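PDB 5TVL: foldase protein PrsA from Streptococcus pneumoniae, which probably assists the folding of secreted proteins outside the cell after translocation, as a membrane lipoprotein with peptidyl-prolyl cis-trans isomerase activity. Local coordinates for residues D114-D119 with D224-K229; V120-I125 with I167-A172; K182-L187 with Y209-T214. All blocks are in the same frame, centred on the assembly; numbering follows the deposited sequence.

Contact 1: residues D114-D119 with D224-K229; sequences DEYTPD and DDYKEK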
ATOM      1  N   ASP A 114      -2.991   9.265  19.162  1.00 67.58           N
ATOM      2  CA  ASP A 114      -2.213  10.501  18.999  1.00 66.52           C
ATOM      3  C   ASP A 114      -2.276  11.031  17.560  1.00 63.09           C
ATOM      4  O   ASP A 114      -2.553  12.211  17.340  1.00 61.70           O
ATOM      5  CB  ASP A 114      -0.751  10.264  19.411  1.00 67.68           C
ATOM      6  CG  ASP A 114       0.071  11.546  19.451  1.00 66.41           C
ATOM      7  OD1 ASP A 114      -0.302  12.470  20.204  1.00 68.02           O
ATOM      8  OD2 ASP A 114       1.097  11.621  18.740  1.00 64.16           O
ATOM      9  N   GLU A 115      -2.027  10.146  16.595  1.00 61.97           N
ATOM     10  CA  GLU A 115      -1.956  10.513  15.173  1.00 60.06           C
ATOM     11  C   GLU A 115      -3.325  10.731  14.512  1.00 56.18           C
ATOM     12  O   GLU A 115      -3.414  11.411  13.484  1.00 49.99           O
ATOM     13  CB  GLU A 115      -1.165   9.450  14.394  1.00 62.90           C
ATOM     14  CG  GLU A 115       0.298   9.340  14.813  1.00 66.49           C
ATOM     15  CD  GLU A 115       1.025   8.169  14.169  1.00 69.33           C
ATOM     16  OE1 GLU A 115       0.723   7.832  13.002  1.00 65.52           O
ATOM     17  OE2 GLU A 115       1.915   7.592  14.833  1.00 68.13           O
ATOM     18  N   TYR A 116      -4.377  10.154  15.096  1.00 57.74           N
ATOM     19  CA  TYR A 116      -5.736  10.254  14.549  1.00 55.17           C
ATOM     20  C   TYR A 116      -6.334  11.647  14.741  1.00 52.35           C
ATOM     21  O   TYR A 116      -6.180  12.253  15.798  1.00 51.73           O
ATOM     22  CB  TYR A 116      -6.641   9.204  15.201  1.00 58.45           C
ATOM     23  CG  TYR A 116      -8.100   9.258  14.792  1.00 60.35           C
ATOM     24  CD1 TYR A 116      -8.545   8.640  13.623  1.00 58.52           C
ATOM     25  CD2 TYR A 116      -9.042   9.913  15.589  1.00 64.13           C
ATOM     26  CE1 TYR A 116      -9.885   8.681  13.255  1.00 59.60           C
ATOM     27  CE2 TYR A 116     -10.378   9.960  15.229  1.00 62.12           C
ATOM     28  CZ  TYR A 116     -10.796   9.345  14.064  1.00 60.51           C
ATOM     29  OH  TYR A 116     -12.124   9.397  13.717  1.00 60.88           O
ATOM     30  N   THR A 117      -7.027  12.123  13.706  1.00 49.60           N
ATOM     31  CA  THR A 117      -7.757  13.392  13.719  1.00 49.81           C
ATOM     32  C   THR A 117      -9.230  13.060  13.447  1.00 51.19           C
ATOM     33  O   THR A 117      -9.526  12.346  12.487  1.00 48.98           O
ATOM     34  CB  THR A 117      -7.234  14.350  12.629  1.00 47.55           C
ATOM     35  OG1 THR A 117      -5.802  14.375  12.658  1.00 47.00           O
ATOM     36  CG2 THR A 117      -7.759  15.762  12.830  1.00 47.90           C
ATOM     37  N   PRO A 118     -10.159  13.575  14.283  1.00 55.31           N
ATOM     38  CA  PRO A 118     -11.564  13.160  14.184  1.00 55.86           C
ATOM     39  C   PRO A 118     -12.297  13.718  12.962  1.00 54.88           C
ATOM     40  O   PRO A 118     -11.723  14.493  12.192  1.00 52.40           O
ATOM     41  CB  PRO A 118     -12.170  13.708  15.477  1.00 59.94           C
ATOM     42  CG  PRO A 118     -11.384  14.944  15.739  1.00 60.84           C
ATOM     43  CD  PRO A 118      -9.979  14.618  15.312  1.00 57.24           C
ATOM     44  N   ASP A 119     -13.557  13.311  12.799  1.00 57.36           N
ATOM     45  CA  ASP A 119     -14.366  13.703  11.639  1.00 59.08           C
ATOM     46  C   ASP A 119     -14.431  15.219  11.469  1.00 57.61           C
ATOM     47  O   ASP A 119     -14.711  15.944  12.420  1.00 63.23           O
ATOM     48  CB  ASP A 119     -15.797  13.128  11.722  1.00 63.18           C
ATOM     49  CG  ASP A 119     -15.909  11.717  11.144  1.00 66.05           C
ATOM     50  OD1 ASP A 119     -15.407  11.477  10.025  1.00 67.67           O
ATOM     51  OD2 ASP A 119     -16.520  10.848  11.800  1.00 71.43           O
ATOM     52  N   ASP A 224     -11.595   5.859  24.374  1.00 55.15           N
ATOM     53  CA  ASP A 224     -12.773   5.008  24.130  1.00 57.81           C
ATOM     54  C   ASP A 224     -13.829   5.613  23.188  1.00 59.50           C
ATOM     55  O   ASP A 224     -14.617   4.871  22.601  1.00 66.92           O
ATOM     56  CB  ASP A 224     -13.433   4.581  25.457  1.00 60.54           C
ATOM     57  CG  ASP A 224     -12.586   3.578  26.257  1.00 63.48           C
ATOM     58  OD1 ASP A 224     -11.908   2.715  25.653  1.00 64.50           O
ATOM     59  OD2 ASP A 224     -12.612   3.645  27.505  1.00 63.81           O
ATOM     60  N   ASP A 225     -13.836   6.939  23.038  1.00 61.39           N
ATOM     61  CA  ASP A 225     -14.691   7.617  22.050  1.00 62.73           C
ATOM     62  C   ASP A 225     -14.325   7.284  20.592  1.00 61.48           C
ATOM     63  O   ASP A 225     -15.182   7.376  19.711  1.00 62.65           O
ATOM     64  CB  ASP A 225     -14.642   9.144  22.239  1.00 67.69           C
ATOM     65  CG  ASP A 225     -15.180   9.600  23.596  1.00 72.99           C
ATOM     66  OD1 ASP A 225     -16.168   9.019  24.094  1.00 78.89           O
ATOM     67  OD2 ASP A 225     -14.612  10.559  24.158  1.00 70.01           O
ATOM     68  N   TYR A 226     -13.062   6.921  20.344  1.00 57.45           N
ATOM     69  CA  TYR A 226     -12.586   6.549  19.000  1.00 57.02           C
ATOM     70  C   TYR A 226     -12.023   5.115  18.890  1.00 55.43           C
ATOM     71  O   TYR A 226     -11.547   4.736  17.822  1.00 53.29           O
ATOM     72  CB  TYR A 226     -11.521   7.551  18.534  1.00 54.94           C
ATOM     73  CG  TYR A 226     -11.928   9.004  18.691  1.00 54.76           C
ATOM     74  CD1 TYR A 226     -12.950   9.552  17.912  1.00 55.15           C
ATOM     75  CD2 TYR A 226     -11.295   9.832  19.622  1.00 53.42           C
ATOM     76  CE1 TYR A 226     -13.330  10.882  18.054  1.00 53.66           C
ATOM     77  CE2 TYR A 226     -11.669  11.161  19.772  1.00 52.77           C
ATOM     78  CZ  TYR A 226     -12.685  11.685  18.987  1.00 53.28           C
ATOM     79  OH  TYR A 226     -13.058  13.005  19.133  1.00 52.40           O
ATOM     80  N   LYS A 227     -12.111   4.328  19.968  1.00 58.33           N
ATOM     81  CA  LYS A 227     -11.505   2.979  20.063  1.00 63.08           C
ATOM     82  C   LYS A 227     -11.751   2.097  18.833  1.00 67.69           C
ATOM     83  O   LYS A 227     -10.827   1.446  18.343  1.00 66.06           O
ATOM     84  CB  LYS A 227     -12.031   2.263  21.321  1.00 68.81           C
ATOM     85  CG  LYS A 227     -11.433   0.892  21.645  1.00 73.17           C
ATOM     86  CD  LYS A 227     -10.251   0.961  22.604  1.00 73.76           C
ATOM     87  CE  LYS A 227      -9.907  -0.424  23.138  1.00 75.26           C
ATOM     88  NZ  LYS A 227      -8.687  -0.439  23.990  1.00 71.04           N
ATOM     89  N   GLU A 228     -12.992   2.088  18.342  1.00 71.50           N
ATOM     90  CA  GLU A 228     -13.382   1.236  17.212  1.00 75.78           C
ATOM     91  C   GLU A 228     -12.755   1.664  15.885  1.00 67.07           C
ATOM     92  O   GLU A 228     -12.292   0.814  15.118  1.00 65.43           O
ATOM     93  CB  GLU A 228     -14.911   1.177  17.081  1.00 83.53           C
ATOM     94  CG  GLU A 228     -15.605   0.482  18.246  1.00 90.26           C
ATOM     95  CD  GLU A 228     -15.261  -0.996  18.340  1.00 94.02           C
ATOM     96  OE1 GLU A 228     -15.511  -1.733  17.361  1.00 92.25           O
ATOM     97  OE2 GLU A 228     -14.738  -1.420  19.392  1.00 93.92           O
ATOM     98  N   LYS A 229     -12.749   2.969  15.614  1.00 50.51           N
ATOM     99  CA  LYS A 229     -12.097   3.503  14.411  1.00 50.58           C
ATOM    100  C   LYS A 229     -10.577   3.302  14.450  1.00 49.55           C
ATOM    101  O   LYS A 229      -9.960   3.045  13.413  1.00 51.74           O
ATOM    102  CB  LYS A 229     -12.433   4.981  14.206  1.00 53.25           C
ATOM    103  CG  LYS A 229     -13.875   5.234  13.789  1.00 59.37           C
ATOM    104  CD  LYS A 229     -14.095   6.699  13.436  1.00 69.02           C
ATOM    105  CE  LYS A 229     -15.416   6.937  12.714  1.00 74.19           C
ATOM    106  NZ  LYS A 229     -16.595   6.837  13.617  1.00 72.49           N
TER

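Contact 2: residues V120-I125 with I167-A172; sequences VTAQII and ITFDSA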
ATOM      1  N   VAL A 120     -14.131  15.680  10.259  1.00 56.51           N
ATOM      2  CA  VAL A 120     -14.342  17.069   9.865  1.00 57.69           C
ATOM      3  C   VAL A 120     -15.200  17.069   8.601  1.00 60.32           C
ATOM      4  O   VAL A 120     -15.008  16.236   7.713  1.00 58.81           O
ATOM      5  CB  VAL A 120     -13.008  17.835   9.647  1.00 55.82           C
ATOM      6  CG1 VAL A 120     -12.073  17.618  10.830  1.00 58.12           C
ATOM      7  CG2 VAL A 120     -12.313  17.441   8.347  1.00 54.22           C
ATOM      8  N   THR A 121     -16.169  17.975   8.547  1.00 70.00           N
ATOM      9  CA  THR A 121     -16.947  18.201   7.336  1.00 71.98           C
ATOM     10  C   THR A 121     -16.250  19.290   6.526  1.00 69.51           C
ATOM     11  O   THR A 121     -15.613  20.189   7.086  1.00 67.82           O
ATOM     12  CB  THR A 121     -18.393  18.617   7.659  1.00 78.68           C
ATOM     13  OG1 THR A 121     -18.947  17.709   8.620  1.00 82.65           O
ATOM     14  CG2 THR A 121     -19.260  18.607   6.401  1.00 81.02           C
ATOM     15  N   ALA A 122     -16.359  19.191   5.207  1.00 69.48           N
ATOM     16  CA  ALA A 122     -15.752  20.163   4.303  1.00 66.86           C
ATOM     17  C   ALA A 122     -16.365  20.047   2.924  1.00 66.72           C
ATOM     18  O   ALA A 122     -17.039  19.061   2.620  1.00 74.09           O
ATOM     19  CB  ALA A 122     -14.246  19.949   4.224  1.00 63.34           C
ATOM     20  N   GLN A 123     -16.125  21.063   2.101  1.00 64.17           N
ATOM     21  CA  GLN A 123     -16.565  21.078   0.712  1.00 65.71           C
ATOM     22  C   GLN A 123     -15.338  21.123  -0.188  1.00 61.76           C
ATOM     23  O   GLN A 123     -14.462  21.965   0.011  1.00 58.12           O
ATOM     24  CB  GLN A 123     -17.467  22.284   0.453  1.00 72.39           C
ATOM     25  CG  GLN A 123     -18.756  22.269   1.264  1.00 76.25           C
ATOM     26  CD  GLN A 123     -19.494  23.592   1.218  1.00 81.01           C
ATOM     27  OE1 GLN A 123     -19.548  24.251   0.180  1.00 89.01           O
ATOM     28  NE2 GLN A 123     -20.077  23.984   2.345  1.00 82.46           N
ATOM     29  N   ILE A 124     -15.277  20.214  -1.163  1.00 62.53           N
ATOM     30  CA  ILE A 124     -14.137  20.116  -2.083  1.00 63.01           C
ATOM     31  C   ILE A 124     -14.562  20.421  -3.516  1.00 62.83           C
ATOM     32  O   ILE A 124     -15.727  20.245  -3.873  1.00 67.58           O
ATOM     33  CB  ILE A 124     -13.424  18.738  -2.011  1.00 67.06           C
ATOM     34  CG1 ILE A 124     -14.369  17.575  -2.351  1.00 74.34           C
ATOM     35  CG2 ILE A 124     -12.821  18.525  -0.628  1.00 68.41           C
ATOM     36  CD1 ILE A 124     -13.656  16.247  -2.517  1.00 78.06           C
ATOM     37  N   ILE A 125     -13.608  20.893  -4.318  1.00 64.90           N
ATOM     38  CA  ILE A 125     -13.809  21.147  -5.752  1.00 67.15           C
ATOM     39  C   ILE A 125     -12.612  20.574  -6.525  1.00 67.70           C
ATOM     40  O   ILE A 125     -11.544  21.188  -6.559  1.00 67.26           O
ATOM     41  CB  ILE A 125     -13.967  22.663  -6.062  1.00 65.61           C
ATOM     42  CG1 ILE A 125     -15.052  23.289  -5.177  1.00 68.09           C
ATOM     43  CG2 ILE A 125     -14.300  22.885  -7.538  1.00 65.49           C
ATOM     44  CD1 ILE A 125     -15.235  24.780  -5.365  1.00 71.39           C
ATOM     45  N   ILE A 167     -18.425  16.854   2.047  1.00 71.68           N
ATOM     46  CA  ILE A 167     -17.923  15.538   2.443  1.00 69.25           C
ATOM     47  C   ILE A 167     -17.423  15.554   3.894  1.00 66.18           C
ATOM     48  O   ILE A 167     -16.894  16.564   4.359  1.00 62.06           O
ATOM     49  CB  ILE A 167     -16.802  15.048   1.487  1.00 69.82           C
ATOM     50  CG1 ILE A 167     -16.407  13.597   1.801  1.00 71.09           C
ATOM     51  CG2 ILE A 167     -15.585  15.970   1.534  1.00 69.27           C
ATOM     52  CD1 ILE A 167     -15.749  12.877   0.643  1.00 69.30           C
ATOM     53  N   THR A 168     -17.612  14.431   4.589  1.00 65.03           N
ATOM     54  CA  THR A 168     -17.095  14.212   5.943  1.00 64.41           C
ATOM     55  C   THR A 168     -15.995  13.145   5.884  1.00 64.73           C
ATOM     56  O   THR A 168     -16.123  12.175   5.132  1.00 63.06           O
ATOM     57  CB  THR A 168     -18.221  13.748   6.891  1.00 64.69           C
ATOM     58  OG1 THR A 168     -19.286  14.706   6.875  1.00 65.85           O
ATOM     59  CG2 THR A 168     -17.722  13.592   8.325  1.00 65.07           C
ATOM     60  N   PHE A 169     -14.922  13.327   6.659  1.00 50.41           N
ATOM     61  CA  PHE A 169     -13.817  12.351   6.701  1.00 51.01           C
ATOM     62  C   PHE A 169     -12.919  12.436   7.944  1.00 51.65           C
ATOM     63  O   PHE A 169     -12.772  13.497   8.548  1.00 52.01           O
ATOM     64  CB  PHE A 169     -12.950  12.448   5.432  1.00 50.33           C
ATOM     65  CG  PHE A 169     -12.420  13.830   5.137  1.00 47.95           C
ATOM     66  CD1 PHE A 169     -13.148  14.716   4.346  1.00 47.07           C
ATOM     67  CD2 PHE A 169     -11.176  14.237   5.617  1.00 46.10           C
ATOM     68  CE1 PHE A 169     -12.655  15.984   4.059  1.00 44.82           C
ATOM     69  CE2 PHE A 169     -10.680  15.504   5.335  1.00 43.42           C
ATOM     70  CZ  PHE A 169     -11.420  16.378   4.553  1.00 42.82           C
ATOM     71  N   ASP A 170     -12.336  11.292   8.306  1.00 51.56           N
ATOM     72  CA  ASP A 170     -11.296  11.202   9.331  1.00 51.17           C
ATOM     73  C   ASP A 170      -9.944  11.480   8.689  1.00 49.81           C
ATOM     74  O   ASP A 170      -9.851  11.713   7.486  1.00 49.02           O
ATOM     75  CB  ASP A 170     -11.236   9.790   9.932  1.00 55.05           C
ATOM     76  CG  ASP A 170     -12.505   9.383  10.631  1.00 62.56           C
ATOM     77  OD1 ASP A 170     -13.088  10.215  11.352  1.00 76.92           O
ATOM     78  OD2 ASP A 170     -12.902   8.207  10.491  1.00 65.43           O
ATOM     79  N   SER A 171      -8.896  11.440   9.506  1.00 49.15           N
ATOM     80  CA  SER A 171      -7.522  11.311   9.020  1.00 46.60           C
ATOM     81  C   SER A 171      -7.300   9.978   8.306  1.00 46.54           C
ATOM     82  O   SER A 171      -6.511   9.906   7.367  1.00 44.30           O
ATOM     83  CB  SER A 171      -6.541  11.403  10.185  1.00 46.69           C
ATOM     84  OG  SER A 171      -6.837  10.420  11.167  1.00 47.24           O
ATOM     85  N   ALA A 172      -7.987   8.932   8.769  1.00 50.23           N
ATOM     86  CA  ALA A 172      -7.872   7.576   8.212  1.00 53.36           C
ATOM     87  C   ALA A 172      -8.685   7.297   6.937  1.00 53.28           C
ATOM     88  O   ALA A 172      -8.641   6.175   6.425  1.00 56.55           O
ATOM     89  CB  ALA A 172      -8.242   6.558   9.281  1.00 56.01           C
TER

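Contact 3: residues K182-L187 with Y209-T214; sequences KAAFAL and YIVKLT. With SO4 (sulfate ion), chain L.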
ATOM      1  N   LYS A 182      -4.628  16.739   4.852  1.00 36.80           N
ATOM      2  CA  LYS A 182      -3.702  17.547   5.651  1.00 38.52           C
ATOM      3  C   LYS A 182      -3.943  19.041   5.466  1.00 37.46           C
ATOM      4  O   LYS A 182      -3.876  19.801   6.437  1.00 38.43           O
ATOM      5  CB  LYS A 182      -2.243  17.197   5.333  1.00 41.86           C
ATOM      6  CG  LYS A 182      -1.796  15.838   5.858  1.00 46.38           C
ATOM      7  CD  LYS A 182      -1.536  15.869   7.358  1.00 54.02           C
ATOM      8  CE  LYS A 182      -1.108  14.512   7.895  1.00 64.27           C
ATOM      9  NZ  LYS A 182       0.185  14.036   7.327  1.00 68.16           N
ATOM     10  N   ALA A 183      -4.239  19.453   4.233  1.00 36.05           N
ATOM     11  CA  ALA A 183      -4.597  20.848   3.940  1.00 36.63           C
ATOM     12  C   ALA A 183      -5.875  21.285   4.655  1.00 39.15           C
ATOM     13  O   ALA A 183      -5.950  22.405   5.149  1.00 39.24           O
ATOM     14  CB  ALA A 183      -4.742  21.064   2.441  1.00 35.24           C
ATOM     15  N   ALA A 184      -6.866  20.397   4.702  1.00 41.58           N
ATOM     16  CA  ALA A 184      -8.143  20.670   5.369  1.00 42.55           C
ATOM     17  C   ALA A 184      -8.009  20.805   6.893  1.00 43.14           C
ATOM     18  O   ALA A 184      -8.619  21.698   7.494  1.00 46.18           O
ATOM     19  CB  ALA A 184      -9.161  19.589   5.023  1.00 44.22           C
ATOM     20  N   PHE A 185      -7.208  19.935   7.512  1.00 41.16           N
ATOM     21  CA  PHE A 185      -6.995  19.978   8.969  1.00 41.28           C
ATOM     22  C   PHE A 185      -6.208  21.223   9.424  1.00 41.11           C
ATOM     23  O   PHE A 185      -6.320  21.632  10.578  1.00 41.78           O
ATOM     24  CB  PHE A 185      -6.280  18.711   9.484  1.00 41.09           C
ATOM     25  CG  PHE A 185      -6.926  17.405   9.072  1.00 41.28           C
ATOM     26  CD1 PHE A 185      -8.315  17.264   8.981  1.00 42.63           C
ATOM     27  CD2 PHE A 185      -6.131  16.291   8.801  1.00 42.76           C
ATOM     28  CE1 PHE A 185      -8.885  16.049   8.608  1.00 42.29           C
ATOM     29  CE2 PHE A 185      -6.699  15.077   8.429  1.00 43.16           C
ATOM     30  CZ  PHE A 185      -8.078  14.955   8.334  1.00 43.27           C
ATOM     31  N   ALA A 186      -5.415  21.803   8.521  1.00 40.63           N
ATOM     32  CA  ALA A 186      -4.662  23.035   8.790  1.00 40.94           C
ATOM     33  C   ALA A 186      -5.502  24.308   8.682  1.00 42.83           C
ATOM     34  O   ALA A 186      -5.078  25.356   9.162  1.00 46.22           O
ATOM     35  CB  ALA A 186      -3.463  23.134   7.858  1.00 40.06           C
ATOM     36  N   LEU A 187      -6.668  24.226   8.040  1.00 44.05           N
ATOM     37  CA  LEU A 187      -7.586  25.368   7.948  1.00 47.45           C
ATOM     38  C   LEU A 187      -8.313  25.633   9.266  1.00 52.83           C
ATOM     39  O   LEU A 187      -8.462  24.735  10.101  1.00 53.44           O
ATOM     40  CB  LEU A 187      -8.635  25.127   6.858  1.00 43.92           C
ATOM     41  CG  LEU A 187      -8.124  25.024   5.422  1.00 41.40           C
ATOM     42  CD1 LEU A 187      -9.164  24.382   4.515  1.00 41.01           C
ATOM     43  CD2 LEU A 187      -7.706  26.386   4.889  1.00 41.88           C
ATOM     44  N   TYR A 209      -7.338  20.449  -6.428  1.00 39.19           N
ATOM     45  CA  TYR A 209      -8.408  20.534  -5.434  1.00 38.63           C
ATOM     46  C   TYR A 209      -8.419  21.896  -4.744  1.00 39.77           C
ATOM     47  O   TYR A 209      -7.369  22.516  -4.559  1.00 40.77           O
ATOM     48  CB  TYR A 209      -8.242  19.442  -4.379  1.00 38.23           C
ATOM     49  CG  TYR A 209      -8.288  18.030  -4.910  1.00 38.72           C
ATOM     50  CD1 TYR A 209      -7.152  17.433  -5.452  1.00 39.12           C
ATOM     51  CD2 TYR A 209      -9.459  17.276  -4.845  1.00 41.71           C
ATOM     52  CE1 TYR A 209      -7.182  16.131  -5.928  1.00 41.10           C
ATOM     53  CE2 TYR A 209      -9.499  15.971  -5.318  1.00 44.32           C
ATOM     54  CZ  TYR A 209      -8.357  15.405  -5.859  1.00 43.27           C
ATOM     55  OH  TYR A 209      -8.380  14.116  -6.334  1.00 50.30           O
ATOM     56  N   ILE A 210      -9.616  22.353  -4.382  1.00 41.05           N
ATOM     57  CA  ILE A 210      -9.806  23.523  -3.521  1.00 41.08           C
ATOM     58  C   ILE A 210     -10.727  23.060  -2.397  1.00 41.21           C
ATOM     59  O   ILE A 210     -11.794  22.512  -2.669  1.00 41.25           O
ATOM     60  CB  ILE A 210     -10.432  24.718  -4.279  1.00 43.79           C
ATOM     61  CG1 ILE A 210      -9.568  25.107  -5.489  1.00 46.69           C
ATOM     62  CG2 ILE A 210     -10.582  25.921  -3.356  1.00 43.86           C
ATOM     63  CD1 ILE A 210     -10.252  26.033  -6.476  1.00 51.87           C
ATOM     64  N   VAL A 211     -10.311  23.278  -1.148  1.00 87.14           N
ATOM     65  CA  VAL A 211     -11.041  22.792   0.029  1.00 82.46           C
ATOM     66  C   VAL A 211     -11.598  23.968   0.831  1.00 80.19           C
ATOM     67  O   VAL A 211     -10.935  24.995   0.980  1.00 78.45           O
ATOM     68  CB  VAL A 211     -10.137  21.935   0.947  1.00 79.98           C
ATOM     69  CG1 VAL A 211     -10.931  21.341   2.108  1.00 78.30           C
ATOM     70  CG2 VAL A 211      -9.471  20.819   0.161  1.00 85.17           C
ATOM     71  N   LYS A 212     -12.819  23.791   1.338  1.00 81.17           N
ATOM     72  CA  LYS A 212     -13.493  24.751   2.215  1.00 82.04           C
ATOM     73  C   LYS A 212     -13.924  23.989   3.469  1.00 78.40           C
ATOM     74  O   LYS A 212     -14.812  23.138   3.394  1.00 78.02           O
ATOM     75  CB  LYS A 212     -14.712  25.343   1.491  1.00 88.81           C
ATOM     76  CG  LYS A 212     -15.641  26.223   2.326  1.00 93.67           C
ATOM     77  CD  LYS A 212     -15.092  27.627   2.523  1.00 97.85           C
ATOM     78  CE  LYS A 212     -16.013  28.468   3.399  1.00103.74           C
ATOM     79  NZ  LYS A 212     -17.289  28.843   2.724  1.00110.41           N
ATOM     80  N   LEU A 213     -13.303  24.290   4.610  1.00 77.18           N
ATOM     81  CA  LEU A 213     -13.665  23.644   5.877  1.00 76.30           C
ATOM     82  C   LEU A 213     -14.989  24.211   6.399  1.00 78.75           C
ATOM     83  O   LEU A 213     -15.137  25.426   6.528  1.00 81.29           O
ATOM     84  CB  LEU A 213     -12.564  23.830   6.927  1.00 76.23           C
ATOM     85  CG  LEU A 213     -12.658  22.934   8.171  1.00 77.32           C
ATOM     86  CD1 LEU A 213     -12.324  21.485   7.838  1.00 76.59           C
ATOM     87  CD2 LEU A 213     -11.744  23.446   9.271  1.00 81.46           C
ATOM     88  N   THR A 214     -15.936  23.316   6.685  1.00 79.40           N
ATOM     89  CA  THR A 214     -17.275  23.672   7.168  1.00 82.05           C
ATOM     90  C   THR A 214     -17.411  23.386   8.669  1.00 86.05           C
ATOM     91  O   THR A 214     -17.854  24.256   9.426  1.00 94.62           O
ATOM     92  CB  THR A 214     -18.371  22.905   6.386  1.00 79.62           C
ATOM     93  OG1 THR A 214     -18.248  23.186   4.987  1.00 78.86           O
ATOM     94  CG2 THR A 214     -19.776  23.302   6.850  1.00 82.81           C
TER
HETATM   95  S   SO4 L 505       3.667  17.143   6.606  1.00 92.65           S
HETATM   96  O1  SO4 L 505       2.869  15.896   6.588  1.00 74.80           O
HETATM   97  O2  SO4 L 505       3.840  17.644   5.223  1.00 75.52           O
HETATM   98  O3  SO4 L 505       2.968  18.166   7.415  1.00118.28           O
HETATM   99  O4  SO4 L 505       4.990  16.866   7.209  1.00 91.18           O

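Contact 1: residues D114-D119 with D224-K229
At the base of the parvulin-type (PpiC) isomerase domain, the chain enters from helix 106-115 and leaves toward helix 227-239, and these two linkers meet here. Residues Tyr-116 to Asp-119 have left the helix and run in extended form toward the first strand of the domain, while Tyr-226 lies close to the start of helix 227-239. The side chain of Tyr-116 makes the largest share of the contact. From its CB, which points toward the other segment, CG lies anti to the backbone N (chi1 176°), and this carries the ring toward Tyr-226. Its ring carbon CE2 sits 3.7 Å from CD1 of Tyr-226, over one face of the Tyr-226 ring. The two rings meet obliquely, planes at 47° and centroids 5.4 Å apart. At the tip, the Tyr-116 OH lies 3.4 Å from CD of Lys-229, and it also makes a weak hydrogen bond to OD1 of Asp-170. Tyrosine suits this place because its flat ring packs against Tyr-226 while its hydroxyl has a polar partner at the far end.

The opposite face of the Tyr-226 ring is covered by Asp-225, whose CB stands 4.2 Å above the ring plane, and the Tyr-226 hydroxyl is hydrogen-bonded to the backbone N of Ser-220. Pro-118 adds a compact apolar group, its CB 4.0 Å from CE1 of Tyr-226, without offering a backbone N-H that would need a partner. Lys-229 suits the margin: its methylenes run past the tip of Tyr-116, and a bend at chi4 (74°) swings NZ off their line. NZ ends 4.4 Å from OD2 of Asp-119, opposite charges that probably attract one another, though too far apart for a salt bridge.

Contact 2: residues V120-I125 with I167-A172
Four backbone hydrogen bonds join strand 120-125 to strand 167-169. Val-120 and Phe-169 exchange two, Val-120 N to Phe-169 O and Phe-169 N to Val-120 O, both 3.1 Å; the first amide approaches from above the carbonyl plane, the second within it. Ala-122 and Ile-167 exchange the other two, with Ile-167 N 2.7 Å from Ala-122 O, nearly along the C=O axis. Between them lies the non-hydrogen-bonded pair Thr-121 and Thr-168, whose hydroxyls form a weak hydrogen bond, OG1 to OG1 3.5 Å. These beta-branched residues suit the extended backbone, and their hydroxyls a face at least partly open to solvent.

This is the edge pairing of the four-stranded antiparallel parvulin sheet, with strand 166-169 outermost. On the other face, Phe-169 holds CG between its backbone N and carbonyl carbon (chi1 54°), the crowded position, which swings the ring in toward Val-120. Val-120 CG2 makes a CH-pi contact over it, offset toward the rim, 4.2 Å from the ring centroid. The small methyl of Ala-122 sits beside that ring. Farther out, Phe-169 rests on Ala-184 of helix 178-186, and the backbone of Thr-121 is hydrogen-bonded to Thr-214 of strand 207-216.

Contact 3: residues K182-L187 with Y209-T214
Val-211 holds CG1 anti to its backbone N (chi1 -175°) and Leu-213 does the same with CG (chi1 -166°), while Leu-187 sets its CG anti to the carbonyl carbon (chi1 -64°); together these choices bring three branched side chains into one apolar patch. The patch lies where helix 178-186 of the parvulin fold packs on strand 207-216, an inner strand of the antiparallel sheet. Val-211 and Leu-213 are two positions apart and so point to the same side of the strand, toward the helix, whereas Lys-212 between them points away.

On the helix side, the methyl of Ala-184 meets Val-211 CG1, with CB to CG1 at 3.8 Å. Alanine suits this place because a short side chain lets the helix come close to the strand, Ala-184 CA lying 6.3 Å from Leu-213 CA. Leu-213 CD1 touches the carbonyl oxygen of Ala-184 at 3.7 Å. Near the C-terminal end of helix 178-186, Leu-187 points toward the strand. Its CB lies 4.1 Å from CB of Leu-213, and its CD1 is 4.3 Å from CG1 of Val-211, so the branched leucine spans both strand residues. Ile-124 of strand 120-127 and Ile-196 of strand 196-198 also touch Val-211, extending the core across the sheet. No hydrogen bond links the two segments, as fits a contact made mainly by apolar side chains. The long chain of Lys-182 suits the exposed part of the helix: its ammonium group forms a salt bridge with Glu-178, and its NZ makes a weak hydrogen bond of 3.3 Å to O1 of a sulfate ion, probably from the crystallisation liquor.

Overall arrangement
All three contacts lie on the same side of the chain's centre. Contacts 2 and 3 come in series along the chain, and both are nested inside the loop closed by contact 1. Their centres are about 8 Å apart, because strands 120-127 and 207-216 are neighbours in one sheet, joined by backbone bonds such as that between Gln-123 and Lys-212. Contact 1 is centred about 15 Å from contact 2 and about 19 Å from contact 3, and Thr-117 touches Phe-185 of helix 178-186. Contacts 2 and 3 thus build the isomerase domain itself, while contact 1 draws together its entering and leaving linkers, where it joins the helical remainder of the foldase.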